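Local coordinates for inulin fructotransferase (Bacillus sp. snu-7, PDB 2INV), which acts as a lyase that converts inulin to a di-fructose anhydride by intramolecular fructosyl transfer, at residues 13-18 against 58-63; 70-75 against 124-129. All blocks are in the same frame, centred on the assembly; numbering follows the deposited sequence.

Contact 1: 13-18 against 58-63; sequences NTYDVT and AAIIIP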
loop_
_atom_site.group_PDB
_atom_site.type_symbol
_atom_site.label_atom_id
_atom_site.label_comp_id
_atom_site.label_asym_id
_atom_site.label_seq_id
_atom_site.Cartn_x
_atom_site.Cartn_y
_atom_site.Cartn_z
ATOM N N ASN A 13 22.309 4.261 21.366
ATOM C CA ASN A 13 21.482 5.261 20.707
ATOM C C ASN A 13 20.006 4.904 20.775
ATOM O O ASN A 13 19.202 5.359 19.947
ATOM C CB ASN A 13 21.904 5.430 19.248
ATOM C CG ASN A 13 23.256 6.125 19.108
ATOM O OD1 ASN A 13 24.053 5.774 18.244
ATOM N ND2 ASN A 13 23.520 7.106 19.966
ATOM N N THR A 14 19.646 4.086 21.760
ATOM C CA THR A 14 18.254 3.681 21.936
ATOM C C THR A 14 17.835 4.101 23.345
ATOM O O THR A 14 18.529 3.783 24.322
ATOM C CB THR A 14 18.084 2.147 21.822
ATOM O OG1 THR A 14 18.656 1.684 20.594
ATOM C CG2 THR A 14 16.607 1.767 21.856
ATOM N N TYR A 15 16.730 4.835 23.449
ATOM C CA TYR A 15 16.234 5.270 24.751
ATOM C C TYR A 15 14.800 4.770 24.911
ATOM O O TYR A 15 14.098 4.523 23.924
ATOM C CB TYR A 15 16.197 6.799 24.883
ATOM C CG TYR A 15 17.472 7.562 24.568
ATOM C CD1 TYR A 15 17.938 7.674 23.260
ATOM C CD2 TYR A 15 18.168 8.238 25.571
ATOM C CE1 TYR A 15 19.055 8.441 22.953
ATOM C CE2 TYR A 15 19.294 9.015 25.276
ATOM C CZ TYR A 15 19.729 9.112 23.968
ATOM O OH TYR A 15 20.834 9.874 23.662
ATOM N N ASP A 16 14.371 4.623 26.160
ATOM C CA ASP A 16 13.008 4.191 26.482
ATOM C C ASP A 16 12.551 5.408 27.291
ATOM O O ASP A 16 13.192 5.753 28.280
ATOM C CB ASP A 16 13.042 2.969 27.397
ATOM C CG ASP A 16 11.666 2.595 27.931
ATOM O OD1 ASP A 16 10.977 3.484 28.476
ATOM O OD2 ASP A 16 11.277 1.406 27.835
ATOM N N VAL A 17 11.480 6.084 26.894
ATOM C CA VAL A 17 11.099 7.267 27.655
ATOM C C VAL A 17 10.861 7.038 29.147
ATOM O O VAL A 17 11.090 7.952 29.941
ATOM C CB VAL A 17 9.863 8.008 27.052
ATOM C CG1 VAL A 17 10.223 8.618 25.710
ATOM C CG2 VAL A 17 8.678 7.076 26.929
ATOM N N THR A 18 10.455 5.834 29.546
ATOM C CA THR A 18 10.192 5.586 30.966
ATOM C C THR A 18 11.405 5.374 31.894
ATOM O O THR A 18 11.272 5.542 33.107
ATOM C CB THR A 18 9.238 4.373 31.161
ATOM O OG1 THR A 18 9.928 3.157 30.848
ATOM C CG2 THR A 18 8.020 4.501 30.250
ATOM N N ALA A 58 19.188 8.476 16.546
ATOM C CA ALA A 58 18.850 7.558 17.607
ATOM C C ALA A 58 17.398 7.163 17.540
ATOM O O ALA A 58 16.643 7.631 16.685
ATOM C CB ALA A 58 19.160 8.192 18.950
ATOM N N ALA A 59 17.015 6.286 18.456
ATOM C CA ALA A 59 15.650 5.816 18.530
ATOM C C ALA A 59 15.133 6.037 19.939
ATOM O O ALA A 59 15.794 5.696 20.922
ATOM C CB ALA A 59 15.584 4.339 18.172
ATOM N N ILE A 60 13.955 6.641 20.021
ATOM C CA ILE A 60 13.296 6.901 21.290
ATOM C C ILE A 60 12.035 6.048 21.286
ATOM O O ILE A 60 11.132 6.251 20.472
ATOM C CB ILE A 60 12.936 8.395 21.437
ATOM C CG1 ILE A 60 14.215 9.243 21.374
ATOM C CG2 ILE A 60 12.206 8.631 22.753
ATOM C CD1 ILE A 60 13.976 10.732 21.456
ATOM N N ILE A 61 12.000 5.078 22.191
ATOM C CA ILE A 61 10.886 4.142 22.313
ATOM C C ILE A 61 9.859 4.611 23.338
ATOM O O ILE A 61 10.233 5.020 24.447
ATOM C CB ILE A 61 11.395 2.756 22.763
ATOM C CG1 ILE A 61 12.459 2.249 21.790
ATOM C CG2 ILE A 61 10.237 1.786 22.885
ATOM C CD1 ILE A 61 12.016 2.194 20.347
ATOM N N ILE A 62 8.574 4.550 22.991
ATOM C CA ILE A 62 7.548 4.967 23.938
ATOM C C ILE A 62 6.662 3.780 24.320
ATOM O O ILE A 62 5.759 3.392 23.576
ATOM C CB ILE A 62 6.674 6.098 23.366
ATOM C CG1 ILE A 62 7.557 7.295 22.999
ATOM C CG2 ILE A 62 5.637 6.539 24.402
ATOM C CD1 ILE A 62 6.877 8.341 22.132
ATOM N N PRO A 63 6.943 3.164 25.479
ATOM C CA PRO A 63 6.222 2.014 26.041
ATOM C C PRO A 63 4.704 2.209 26.153
ATOM O O PRO A 63 4.212 3.335 26.187
ATOM C CB PRO A 63 6.863 1.859 27.414
ATOM C CG PRO A 63 8.288 2.152 27.118
ATOM C CD PRO A 63 8.225 3.364 26.186
#

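Contact 2: 70-75 against 124-129; sequences HTQVVV and AFLVKR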
loop_
_atom_site.group_PDB
_atom_site.type_symbol
_atom_site.label_atom_id
_atom_site.label_comp_id
_atom_site.label_asym_id
_atom_site.label_seq_id
_atom_site.Cartn_x
_atom_site.Cartn_y
_atom_site.Cartn_z
ATOM N N HIS A 70 3.282 18.501 28.251
ATOM C CA HIS A 70 3.048 19.908 28.516
ATOM C C HIS A 70 4.076 20.719 27.710
ATOM O O HIS A 70 3.748 21.773 27.170
ATOM C CB HIS A 70 3.190 20.196 30.021
ATOM C CG HIS A 70 2.014 19.771 30.847
ATOM N ND1 HIS A 70 0.902 20.564 31.035
ATOM C CD2 HIS A 70 1.791 18.641 31.564
ATOM C CE1 HIS A 70 0.048 19.945 31.831
ATOM N NE2 HIS A 70 0.563 18.777 32.166
ATOM N N THR A 71 5.308 20.213 27.611
ATOM C CA THR A 71 6.385 20.900 26.887
ATOM C C THR A 71 6.608 20.448 25.440
ATOM O O THR A 71 6.889 19.280 25.172
ATOM C CB THR A 71 7.728 20.752 27.623
ATOM O OG1 THR A 71 7.597 21.237 28.964
ATOM C CG2 THR A 71 8.809 21.565 26.916
ATOM N N GLN A 72 6.527 21.403 24.517
ATOM C CA GLN A 72 6.716 21.152 23.085
ATOM C C GLN A 72 8.089 20.577 22.768
ATOM O O GLN A 72 9.112 21.107 23.218
ATOM C CB GLN A 72 6.526 22.453 22.289
ATOM C CG GLN A 72 6.975 22.375 20.826
ATOM C CD GLN A 72 7.070 23.734 20.165
ATOM O OE1 GLN A 72 8.064 24.452 20.324
ATOM N NE2 GLN A 72 6.028 24.099 19.419
ATOM N N VAL A 73 8.113 19.502 21.985
ATOM C CA VAL A 73 9.374 18.864 21.614
ATOM C C VAL A 73 9.905 19.404 20.301
ATOM O O VAL A 73 9.219 19.369 19.278
ATOM C CB VAL A 73 9.226 17.345 21.442
ATOM C CG1 VAL A 73 10.550 16.734 20.999
ATOM C CG2 VAL A 73 8.772 16.718 22.746
ATOM N N VAL A 74 11.135 19.899 20.335
ATOM C CA VAL A 74 11.758 20.428 19.139
ATOM C C VAL A 74 12.741 19.384 18.637
ATOM O O VAL A 74 13.719 19.051 19.304
ATOM C CB VAL A 74 12.469 21.755 19.446
ATOM C CG1 VAL A 74 13.277 22.212 18.253
ATOM C CG2 VAL A 74 11.427 22.811 19.805
ATOM N N VAL A 75 12.443 18.846 17.463
ATOM C CA VAL A 75 13.269 17.825 16.850
ATOM C C VAL A 75 14.168 18.446 15.808
ATOM O O VAL A 75 13.716 18.919 14.767
ATOM C CB VAL A 75 12.401 16.724 16.204
ATOM C CG1 VAL A 75 13.287 15.675 15.554
ATOM C CG2 VAL A 75 11.509 16.096 17.262
ATOM N N ALA A 124 3.055 19.363 19.536
ATOM C CA ALA A 124 3.630 18.403 20.473
ATOM C C ALA A 124 5.049 18.185 19.984
ATOM O O ALA A 124 6.003 18.187 20.763
ATOM C CB ALA A 124 2.849 17.088 20.439
ATOM N N PHE A 125 5.169 18.009 18.673
ATOM C CA PHE A 125 6.457 17.813 18.039
ATOM C C PHE A 125 6.643 18.825 16.923
ATOM O O PHE A 125 5.816 18.930 16.012
ATOM C CB PHE A 125 6.577 16.389 17.486
ATOM C CG PHE A 125 6.602 15.336 18.554
ATOM C CD1 PHE A 125 5.428 14.744 19.005
ATOM C CD2 PHE A 125 7.806 14.972 19.152
ATOM C CE1 PHE A 125 5.456 13.809 20.039
ATOM C CE2 PHE A 125 7.841 14.047 20.180
ATOM C CZ PHE A 125 6.657 13.461 20.626
ATOM N N LEU A 126 7.732 19.578 17.009
ATOM C CA LEU A 126 8.049 20.570 15.999
ATOM C C LEU A 126 9.432 20.256 15.478
ATOM O O LEU A 126 10.438 20.412 16.178
ATOM C CB LEU A 126 8.007 21.977 16.583
ATOM C CG LEU A 126 8.308 23.115 15.602
ATOM C CD1 LEU A 126 7.367 23.053 14.402
ATOM C CD2 LEU A 126 8.161 24.439 16.327
ATOM N N VAL A 127 9.453 19.783 14.239
ATOM C CA VAL A 127 10.674 19.400 13.565
ATOM C C VAL A 127 11.188 20.574 12.751
ATOM O O VAL A 127 10.519 21.044 11.827
ATOM C CB VAL A 127 10.393 18.217 12.635
ATOM C CG1 VAL A 127 11.680 17.680 12.056
ATOM C CG2 VAL A 127 9.639 17.141 13.399
ATOM N N LYS A 128 12.374 21.056 13.092
ATOM C CA LYS A 128 12.932 22.174 12.359
ATOM C C LYS A 128 14.389 22.381 12.681
ATOM O O LYS A 128 14.860 22.087 13.774
ATOM C CB LYS A 128 12.161 23.457 12.668
ATOM C CG LYS A 128 12.212 23.861 14.139
ATOM C CD LYS A 128 11.453 25.170 14.356
ATOM C CE LYS A 128 11.571 25.612 15.806
ATOM N NZ LYS A 128 10.985 26.962 16.027
ATOM N N ARG A 129 15.115 22.877 11.698
ATOM C CA ARG A 129 16.516 23.151 11.906
ATOM C C ARG A 129 16.994 24.223 10.970
ATOM O O ARG A 129 16.485 24.379 9.848
ATOM C CB ARG A 129 17.371 21.907 11.711
ATOM C CG ARG A 129 18.807 22.123 12.159
ATOM C CD ARG A 129 19.635 20.864 12.063
ATOM N NE ARG A 129 19.811 20.427 10.683
ATOM C CZ ARG A 129 20.443 19.313 10.331
ATOM N NH1 ARG A 129 20.959 18.521 11.263
ATOM N NH2 ARG A 129 20.563 18.988 9.051
#

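Contact 1: 13-18 against 58-63
Thr-14, Tyr-15 and Asp-16 pair in parallel with Ala-59, Ile-60 and Ile-61. Four backbone hydrogen bonds join the strands. Ala-59 N gives to Asn-13 O, and Tyr-15 N gives to Ala-59 O. Ile-61 N gives to Tyr-15 O, and Val-17 N gives to Ile-61 O at 2.9 Å.

The apolar contacts gather at Tyr-15 and Val-17. The Tyr-15 ring turns an edge to Ala-58, with Tyr-15 CE1 4.0 Å from Ala-58 CB. Its OH bonds to Asp-44 and Arg-48; helix 30-48 covers the face of Tyr-15 and Ile-60. Val-17 splits its methyls: CG1 meets Ile-60 CG2 at 3.6 Å, and CG2 lies 3.8 Å from Pro-63 CD.

A carboxylate, that of Asp-16, makes the polar contact near the end of the pairing. With CG anti to the backbone N (chi1 172°), it reaches Pro-63, and Asp-16 OD2 lies 3.2 Å from Pro-63 CG. Two donors grip Asp-16 OD1. Thr-18 N comes nearly in line with the C-O bond, at 2.6 Å from Asp-16 OD1, which makes an Asx turn. Thr-18 OG1 comes from above the carboxylate plane, 41° out of it. An alanine in place of Asp-16 would probably leave Thr-18 N and OG1 without this acceptor and free the turn to shift. Backbone bonds and apolar packing thus join the strands, while one carboxylate shapes the turn that follows.

Contact 2: 70-75 against 124-129
Val-73 and Phe-125 lie side by side in neighbouring coils of the right-handed parallel beta-helix, their side chains pointing the same way. Val-73 CB is 3.6 Å from Phe-125 CD2. Val-73 CG1 also lies by Phe-125 CD2, and Val-73 CG2 by Phe-125 CE2. The Phe-125 CG is anti to its own carbonyl carbon (chi1 -67°), which sets the ring beside Val-73. Val-75 CG2 approaches the ring edge at 4.3 Å from Phe-125 CD2. Further along the same face, Val-75 CB meets Val-127 CG2 at 4.0 Å. The other face carries Val-74 and Leu-126. There the amide of Gln-72 crosses Leu-126, with Gln-72 NE2 3.8 Å from Leu-126 CD2.

Backbone bonds hold these pairs in register. Val-73 N gives to Ala-124 O, and Leu-126 N gives to Val-73 O. Val-75 N then gives to Leu-126 O, and Lys-128 N to Val-75 O. Between the paired strands, Val-74 CA makes a CA-H...O contact of 3.2 Å with Leu-126 O. The chain turns a corner at Ala-124 and Phe-125, just where the pairing begins.

Farther out, Ile-38 of helix 30-48 packs on Val-73 and Phe-125, and Ile-138 touches both Val-75 and Val-127. Phe-125 and Val-127 bond to the backbone of Glu-165 in the next coil. The side-chain amide of Asn-39 spans two backbone groups: its ND2 bonds Gln-72 O, and its OD1 bonds Val-74 N.

In the fold
Both contacts belong to the N-terminal end of the parallel beta-helix, and contact 1 closes before contact 2 opens. Their centres are about 16 Å apart, and their nearest atoms are about 5 Å apart without touching. Each joins parallel strands of successive coils: 14-16 with 58-62 in contact 1, and 73-75 with 123-127 in contact 2. Strand 58-62 goes on to pair with 80-84, and 123-127 with 162-166. Helix 30-48 lies against both contacts, as a cap on this end of the solenoid would. Contact 1 also packs against the other two subunits of the trimer. The first coils thus share helix 30-48, and contact 1 also lies at a subunit interface.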